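Local coordinates for nucleoprotein (Rift valley fever virus, PDB 3OV9), which encapsidates the viral genomic RNA as ring-forming oligomers, shields it from nucleases and serves with it as template for transcription and replication, at residues Glu190-Ala193 against Ala194-Gln198; Asp167-Ser170 against Leu171-Gln175; Arg142-His146 against Pro147-Gly151. One frame throughout, in Å; residues are numbered along the deposited sequence.

Contact 1: residues Glu190-Ala193 against Ala194-Gln198; sequences EEVA and ATFTQ
The carbonyl oxygen of Ala193 receives three donors from the next turn. Thr197 N lies 3.0 Å from Ala193 O, nearly along the C=O axis, while Phe196 N, 3.2 Å from Ala193 O, comes from above the carbonyl plane. The third is the hydroxyl of Thr197, with OG1 3.0 Å from Ala193 O, likewise above that plane. One residue earlier, Val192 O is held twice by Thr195. Its hydroxyl OG1 lies in the carbonyl plane, only 2.6 Å from Val192 O, whereas Thr195 N sits well above the plane at 3.0 Å from the same oxygen. With chi1 at 73°, OG1 of Thr195 turns back to the preceding turn. The amide of Thr195 bonds three residues back, and the helix is kinked here. Both threonines show the helical motif of a hydroxyl bonded to a carbonyl of the previous turn; Thr195 is probably also an RNA-binding residue. Phe196 folds backward as well, its ring lying across Ala193, whose CA is 3.7 Å from the centroid in a CH-pi contact. Glu191 OE1 is paired with Thr188 N. On helix 189-204, Val192 and Phe196 face helix 159-180, touching Leu174, Leu173 and Ser177, while Tyr241 of helix 232-243 meets Ala193 and Phe196.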
loop_
_atom_site.group_PDB
_atom_site.type_symbol
_atom_site.label_atom_id
_atom_site.label_comp_id
_atom_site.label_asym_id
_atom_site.label_seq_id
_atom_site.Cartn_x
_atom_site.Cartn_y
_atom_site.Cartn_z
ATOM N N GLU A 190 2.144 16.886 -19.960
ATOM C CA GLU A 190 3.517 16.469 -20.251
ATOM C C GLU A 190 3.772 15.007 -19.882
ATOM O O GLU A 190 4.516 14.310 -20.574
ATOM C CB GLU A 190 4.523 17.378 -19.534
ATOM C CG GLU A 190 4.564 18.822 -20.049
ATOM C CD GLU A 190 3.386 19.671 -19.581
ATOM O OE1 GLU A 190 2.735 19.315 -18.573
ATOM O OE2 GLU A 190 3.112 20.705 -20.227
ATOM N N GLU A 191 3.153 14.553 -18.794
ATOM C CA GLU A 191 3.267 13.161 -18.356
ATOM C C GLU A 191 2.526 12.209 -19.300
ATOM O O GLU A 191 2.991 11.097 -19.559
ATOM C CB GLU A 191 2.784 12.999 -16.910
ATOM C CG GLU A 191 3.763 13.553 -15.872
ATOM C CD GLU A 191 3.239 13.486 -14.443
ATOM O OE1 GLU A 191 2.020 13.656 -14.232
ATOM O OE2 GLU A 191 4.060 13.278 -13.523
ATOM N N VAL A 192 1.381 12.657 -19.814
ATOM C CA VAL A 192 0.628 11.899 -20.815
ATOM C C VAL A 192 1.379 11.907 -22.151
ATOM O O VAL A 192 1.449 10.884 -22.837
ATOM C CB VAL A 192 -0.820 12.440 -20.988
ATOM C CG1 VAL A 192 -1.558 11.700 -22.102
ATOM C CG2 VAL A 192 -1.598 12.324 -19.680
ATOM N N ALA A 193 1.954 13.059 -22.496
ATOM C CA ALA A 193 2.752 13.208 -23.716
ATOM C C ALA A 193 3.942 12.254 -23.753
ATOM O O ALA A 193 4.310 11.757 -24.817
ATOM C CB ALA A 193 3.220 14.647 -23.882
ATOM N N ALA A 194 4.526 11.990 -22.585
ATOM C CA ALA A 194 5.656 11.072 -22.465
ATOM C C ALA A 194 5.297 9.642 -22.875
ATOM O O ALA A 194 6.183 8.846 -23.193
ATOM C CB ALA A 194 6.215 11.098 -21.045
ATOM N N THR A 195 4.001 9.327 -22.874
ATOM C CA THR A 195 3.524 7.987 -23.228
ATOM C C THR A 195 3.224 7.817 -24.721
ATOM O O THR A 195 3.158 6.688 -25.210
ATOM C CB THR A 195 2.272 7.559 -22.407
ATOM O OG1 THR A 195 1.114 8.270 -22.864
ATOM C CG2 THR A 195 2.478 7.803 -20.915
ATOM N N PHE A 196 3.046 8.925 -25.443
ATOM C CA PHE A 196 2.709 8.832 -26.866
ATOM C C PHE A 196 3.720 9.418 -27.858
ATOM O O PHE A 196 3.650 9.109 -29.047
ATOM C CB PHE A 196 1.281 9.340 -27.154
ATOM C CG PHE A 196 1.074 10.822 -26.925
ATOM C CD1 PHE A 196 1.739 11.774 -27.699
ATOM C CD2 PHE A 196 0.161 11.264 -25.970
ATOM C CE1 PHE A 196 1.526 13.139 -27.502
ATOM C CE2 PHE A 196 -0.063 12.628 -25.766
ATOM C CZ PHE A 196 0.621 13.567 -26.534
ATOM N N THR A 197 4.654 10.239 -27.383
ATOM C CA THR A 197 5.590 10.934 -28.283
ATOM C C THR A 197 6.624 10.020 -28.953
ATOM O O THR A 197 7.011 10.261 -30.097
ATOM C CB THR A 197 6.316 12.116 -27.595
ATOM O OG1 THR A 197 6.881 11.679 -26.354
ATOM C CG2 THR A 197 5.353 13.274 -27.341
ATOM N N GLN A 198 7.062 8.978 -28.247
ATOM C CA GLN A 198 8.052 8.044 -28.797
ATOM C C GLN A 198 7.536 7.260 -30.022
ATOM O O GLN A 198 8.187 7.280 -31.068
ATOM C CB GLN A 198 8.623 7.117 -27.714
ATOM C CG GLN A 198 9.920 6.417 -28.113
ATOM C CD GLN A 198 10.608 5.713 -26.952
ATOM O OE1 GLN A 198 11.836 5.681 -26.877
ATOM N NE2 GLN A 198 9.820 5.136 -26.049
#

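Contact 2: residues Asp167-Ser170 against Leu171-Gln175; sequences DAHS and LYLLQ
Ser170 O takes the amide of Leu174, with N 2.9 Å from that oxygen, in a regular helical bond one turn long. The hydroxyl of Ser170 is itself engaged farther back, with Leu166 O. Leu173 N pairs in the same way with His169 O at 3.1 Å. Leu171 N is shared, bonded to Asp167 O and, more weakly, to Ala168 O. The side-chain part of the contact is His169 against Leu173, one turn on. Leu173 comes in over one face of the imidazole, with CG 4.0 Å from the ring centroid and offset toward the rim, a CH-pi contact; its CD1 branch reaches 3.4 Å from NE2 of His169. With CG of His169 anti to its backbone N (chi1 175°), the ring stands out from the helix, leaning slightly toward its C-terminal end. ND1 is turned to Met144 O, probably as its donor, which would fix the rotation of the ring. Tyr172 sets the edge of its own ring near His169 O, with CD2 4.0 Å from that oxygen. His169 and Leu173 form an i to i+4 side-chain pair on a largely buried alpha-helix, 159-180, which packs against helices 130-136, 189-204 and 232-243 in the orthogonal helical bundle of the protein.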
loop_
_atom_site.group_PDB
_atom_site.type_symbol
_atom_site.label_atom_id
_atom_site.label_comp_id
_atom_site.label_asym_id
_atom_site.label_seq_id
_atom_site.Cartn_x
_atom_site.Cartn_y
_atom_site.Cartn_z
ATOM N N ASP A 167 1.476 19.182 -33.177
ATOM C CA ASP A 167 0.752 19.739 -32.030
ATOM C C ASP A 167 -0.751 19.481 -32.158
ATOM O O ASP A 167 -1.396 19.063 -31.191
ATOM C CB ASP A 167 1.022 21.242 -31.876
ATOM C CG ASP A 167 2.416 21.549 -31.328
ATOM O OD1 ASP A 167 3.114 20.629 -30.848
ATOM O OD2 ASP A 167 2.810 22.733 -31.369
ATOM N N ALA A 168 -1.298 19.720 -33.352
ATOM C CA ALA A 168 -2.713 19.459 -33.637
ATOM C C ALA A 168 -3.074 17.990 -33.411
ATOM O O ALA A 168 -4.090 17.687 -32.785
ATOM C CB ALA A 168 -3.066 19.882 -35.060
ATOM N N HIS A 169 -2.232 17.092 -33.921
ATOM C CA HIS A 169 -2.392 15.647 -33.733
ATOM C C HIS A 169 -2.271 15.267 -32.256
ATOM O O HIS A 169 -3.007 14.404 -31.769
ATOM C CB HIS A 169 -1.357 14.896 -34.588
ATOM C CG HIS A 169 -1.342 13.408 -34.388
ATOM N ND1 HIS A 169 -2.467 12.620 -34.514
ATOM C CD2 HIS A 169 -0.323 12.562 -34.105
ATOM C CE1 HIS A 169 -2.145 11.357 -34.301
ATOM N NE2 HIS A 169 -0.850 11.293 -34.050
ATOM N N SER A 170 -1.355 15.931 -31.552
ATOM C CA SER A 170 -1.112 15.673 -30.128
ATOM C C SER A 170 -2.303 16.032 -29.232
ATOM O O SER A 170 -2.456 15.458 -28.146
ATOM C CB SER A 170 0.154 16.388 -29.653
ATOM O OG SER A 170 1.309 15.850 -30.283
ATOM N N LEU A 171 -3.144 16.965 -29.684
ATOM C CA LEU A 171 -4.376 17.295 -28.960
ATOM C C LEU A 171 -5.264 16.059 -28.848
ATOM O O LEU A 171 -5.758 15.746 -27.761
ATOM C CB LEU A 171 -5.135 18.455 -29.619
ATOM C CG LEU A 171 -6.373 18.972 -28.868
ATOM C CD1 LEU A 171 -5.978 19.807 -27.651
ATOM C CD2 LEU A 171 -7.288 19.770 -29.791
ATOM N N TYR A 172 -5.446 15.355 -29.969
ATOM C CA TYR A 172 -6.165 14.079 -29.977
ATOM C C TYR A 172 -5.471 13.012 -29.128
ATOM O O TYR A 172 -6.132 12.301 -28.369
ATOM C CB TYR A 172 -6.381 13.561 -31.409
ATOM C CG TYR A 172 -6.528 12.054 -31.479
ATOM C CD1 TYR A 172 -7.751 11.433 -31.210
ATOM C CD2 TYR A 172 -5.434 11.245 -31.790
ATOM C CE1 TYR A 172 -7.881 10.046 -31.261
ATOM C CE2 TYR A 172 -5.550 9.865 -31.837
ATOM C CZ TYR A 172 -6.772 9.269 -31.573
ATOM O OH TYR A 172 -6.877 7.898 -31.628
ATOM N N LEU A 173 -4.150 12.893 -29.274
ATOM C CA LEU A 173 -3.382 11.860 -28.572
ATOM C C LEU A 173 -3.467 12.022 -27.059
ATOM O O LEU A 173 -3.453 11.036 -26.324
ATOM C CB LEU A 173 -1.918 11.851 -29.021
ATOM C CG LEU A 173 -1.593 11.314 -30.419
ATOM C CD1 LEU A 173 -0.124 11.539 -30.718
ATOM C CD2 LEU A 173 -1.943 9.839 -30.546
ATOM N N LEU A 174 -3.561 13.273 -26.614
ATOM C CA LEU A 174 -3.746 13.601 -25.201
ATOM C C LEU A 174 -5.075 13.061 -24.670
ATOM O O LEU A 174 -5.114 12.439 -23.606
ATOM C CB LEU A 174 -3.661 15.119 -24.998
ATOM C CG LEU A 174 -3.870 15.714 -23.600
ATOM C CD1 LEU A 174 -2.805 15.235 -22.621
ATOM C CD2 LEU A 174 -3.879 17.236 -23.678
ATOM N N GLN A 175 -6.150 13.295 -25.421
ATOM C CA GLN A 175 -7.489 12.848 -25.032
ATOM C C GLN A 175 -7.612 11.333 -25.125
ATOM O O GLN A 175 -8.099 10.685 -24.198
ATOM C CB GLN A 175 -8.569 13.508 -25.902
ATOM C CG GLN A 175 -8.385 15.001 -26.156
ATOM C CD GLN A 175 -8.222 15.818 -24.885
ATOM O OE1 GLN A 175 -9.010 15.697 -23.941
ATOM N NE2 GLN A 175 -7.199 16.668 -24.860
#

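Contact 3: residues Arg142-His146 against Pro147-Gly151; sequences RHMMH and PSFAG
A single imidazole nitrogen, ND1 of His146, meets both the backbone and the side chain of Ser148, two residues on. The hydroxyl lies at the ring edge, near its plane, with OG 2.8 Å from ND1 of His146, and either atom could be the donor. Ser148 N donates to ND1 over 3.3 Å in a fairly straight bond (163°), but is tilted 30° from the ring plane. Between these two residues Pro147 lies against one face of the imidazole, with CD 3.5 Å from the centroid of the His146 ring, a CH-pi contact. His146 O in turn accepts Phe149 N at 3.0 Å, an i to i+3 bond of 3-10 type. The whole is a junction of two 3-10 segments, 142-144 and 147-151, in the long loop that links helix 130-136 to helix 159-180, and it lies close to the centre of the chain. Beyond the junction Met144 and Phe149 run side by side in the same direction. Met144 CG stands over the centre of the phenyl face, 3.8 Å from the centroid, and the extended chain beyond it carries CE to 3.7 Å from Phe149 CZ. The sulfur adds a Met-aromatic contact, placed obliquely to the ring. A chi1 of 169° turns the phenyl ring back toward the 142-144 turn, where CD1 of Phe149 is 3.4 Å from His143 O. That carbonyl oxygen is buried without a polar partner. His143 itself stacks its ring on Phe221, and Cys116 of helix 112-122 also touches Phe149.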
loop_
_atom_site.group_PDB
_atom_site.type_symbol
_atom_site.label_atom_id
_atom_site.label_comp_id
_atom_site.label_asym_id
_atom_site.label_seq_id
_atom_site.Cartn_x
_atom_site.Cartn_y
_atom_site.Cartn_z
ATOM N N ARG A 142 -10.633 15.059 -38.613
ATOM C CA ARG A 142 -10.905 13.645 -38.367
ATOM C C ARG A 142 -9.754 12.732 -38.790
ATOM O O ARG A 142 -9.498 11.724 -38.144
ATOM C CB ARG A 142 -12.219 13.215 -39.035
ATOM C CG ARG A 142 -13.463 13.322 -38.141
ATOM C CD ARG A 142 -13.680 14.732 -37.617
ATOM N NE ARG A 142 -14.994 14.911 -36.995
ATOM C CZ ARG A 142 -15.322 15.950 -36.230
ATOM N NH1 ARG A 142 -14.435 16.902 -35.973
ATOM N NH2 ARG A 142 -16.541 16.033 -35.711
ATOM N N HIS A 143 -9.050 13.105 -39.860
ATOM C CA HIS A 143 -7.912 12.325 -40.357
ATOM C C HIS A 143 -6.801 12.125 -39.315
ATOM O O HIS A 143 -5.997 11.196 -39.437
ATOM C CB HIS A 143 -7.321 12.976 -41.615
ATOM C CG HIS A 143 -8.236 12.950 -42.801
ATOM N ND1 HIS A 143 -9.140 13.956 -43.063
ATOM C CD2 HIS A 143 -8.375 12.048 -43.800
ATOM C CE1 HIS A 143 -9.802 13.672 -44.171
ATOM N NE2 HIS A 143 -9.357 12.521 -44.638
ATOM N N MET A 144 -6.765 12.994 -38.304
ATOM C CA MET A 144 -5.732 12.956 -37.262
ATOM C C MET A 144 -6.107 12.075 -36.065
ATOM O O MET A 144 -5.306 11.903 -35.142
ATOM C CB MET A 144 -5.418 14.378 -36.764
ATOM C CG MET A 144 -4.700 15.281 -37.760
ATOM S SD MET A 144 -4.257 16.883 -37.053
ATOM C CE MET A 144 -3.028 17.424 -38.246
ATOM N N MET A 145 -7.314 11.514 -36.083
ATOM C CA MET A 145 -7.876 10.853 -34.903
ATOM C C MET A 145 -7.544 9.360 -34.770
ATOM O O MET A 145 -8.406 8.541 -34.447
ATOM C CB MET A 145 -9.388 11.099 -34.816
ATOM C CG MET A 145 -9.756 12.551 -34.560
ATOM S SD MET A 145 -11.537 12.826 -34.424
ATOM C CE MET A 145 -11.923 11.823 -32.991
ATOM N N HIS A 146 -6.281 9.021 -35.018
ATOM C CA HIS A 146 -5.727 7.710 -34.662
ATOM C C HIS A 146 -4.203 7.823 -34.636
ATOM O O HIS A 146 -3.643 8.619 -35.391
ATOM C CB HIS A 146 -6.179 6.615 -35.633
ATOM C CG HIS A 146 -6.030 5.231 -35.082
ATOM N ND1 HIS A 146 -4.963 4.416 -35.395
ATOM C CD2 HIS A 146 -6.788 4.535 -34.202
ATOM C CE1 HIS A 146 -5.086 3.268 -34.756
ATOM N NE2 HIS A 146 -6.183 3.314 -34.022
ATOM N N PRO A 147 -3.521 7.053 -33.757
ATOM C CA PRO A 147 -2.052 7.107 -33.759
ATOM C C PRO A 147 -1.428 6.770 -35.120
ATOM O O PRO A 147 -0.313 7.220 -35.410
ATOM C CB PRO A 147 -1.664 6.067 -32.704
ATOM C CG PRO A 147 -2.812 6.079 -31.751
ATOM C CD PRO A 147 -4.034 6.284 -32.603
ATOM N N SER A 148 -2.158 6.012 -35.941
ATOM C CA SER A 148 -1.753 5.684 -37.315
ATOM C C SER A 148 -1.387 6.913 -38.143
ATOM O O SER A 148 -0.555 6.824 -39.045
ATOM C CB SER A 148 -2.869 4.915 -38.040
ATOM O OG SER A 148 -3.170 3.698 -37.380
ATOM N N PHE A 149 -2.007 8.054 -37.835
ATOM C CA PHE A 149 -1.798 9.295 -38.591
ATOM C C PHE A 149 -0.340 9.743 -38.638
ATOM O O PHE A 149 0.088 10.373 -39.610
ATOM C CB PHE A 149 -2.673 10.436 -38.044
ATOM C CG PHE A 149 -2.316 11.787 -38.603
ATOM C CD1 PHE A 149 -2.742 12.161 -39.875
ATOM C CD2 PHE A 149 -1.524 12.667 -37.874
ATOM C CE1 PHE A 149 -2.396 13.402 -40.401
ATOM C CE2 PHE A 149 -1.171 13.912 -38.393
ATOM C CZ PHE A 149 -1.609 14.276 -39.660
ATOM N N ALA A 150 0.413 9.433 -37.586
ATOM C CA ALA A 150 1.830 9.799 -37.518
ATOM C C ALA A 150 2.626 9.351 -38.752
ATOM O O ALA A 150 3.546 10.049 -39.184
ATOM C CB ALA A 150 2.456 9.252 -36.249
ATOM N N GLY A 151 2.252 8.204 -39.322
ATOM C CA GLY A 151 2.905 7.665 -40.522
ATOM C C GLY A 151 2.571 8.394 -41.815
ATOM O O GLY A 151 3.070 8.034 -42.884
#

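Overall arrangement
The three contacts follow one another along the chain in the order 3, 2, 1, and contact 2 touches both of the others. Its centre is about 10 Å from that of contact 1 and from that of contact 3, whereas contacts 1 and 3 have centres about 16 Å apart and do not touch. Leu173 CD1 packs 3.6 Å from Phe196 CD1, joining consecutive helices, and Tyr172 OH packs 3.2 Å from His146 CA. Thr195 of contact 1 is probably an RNA-binding residue. Contact 3 also borders the probable RNA site: the side chain of His146 is about 5 Å from that of Ser105, and that of Ser148 about 7 Å from that of Phe33.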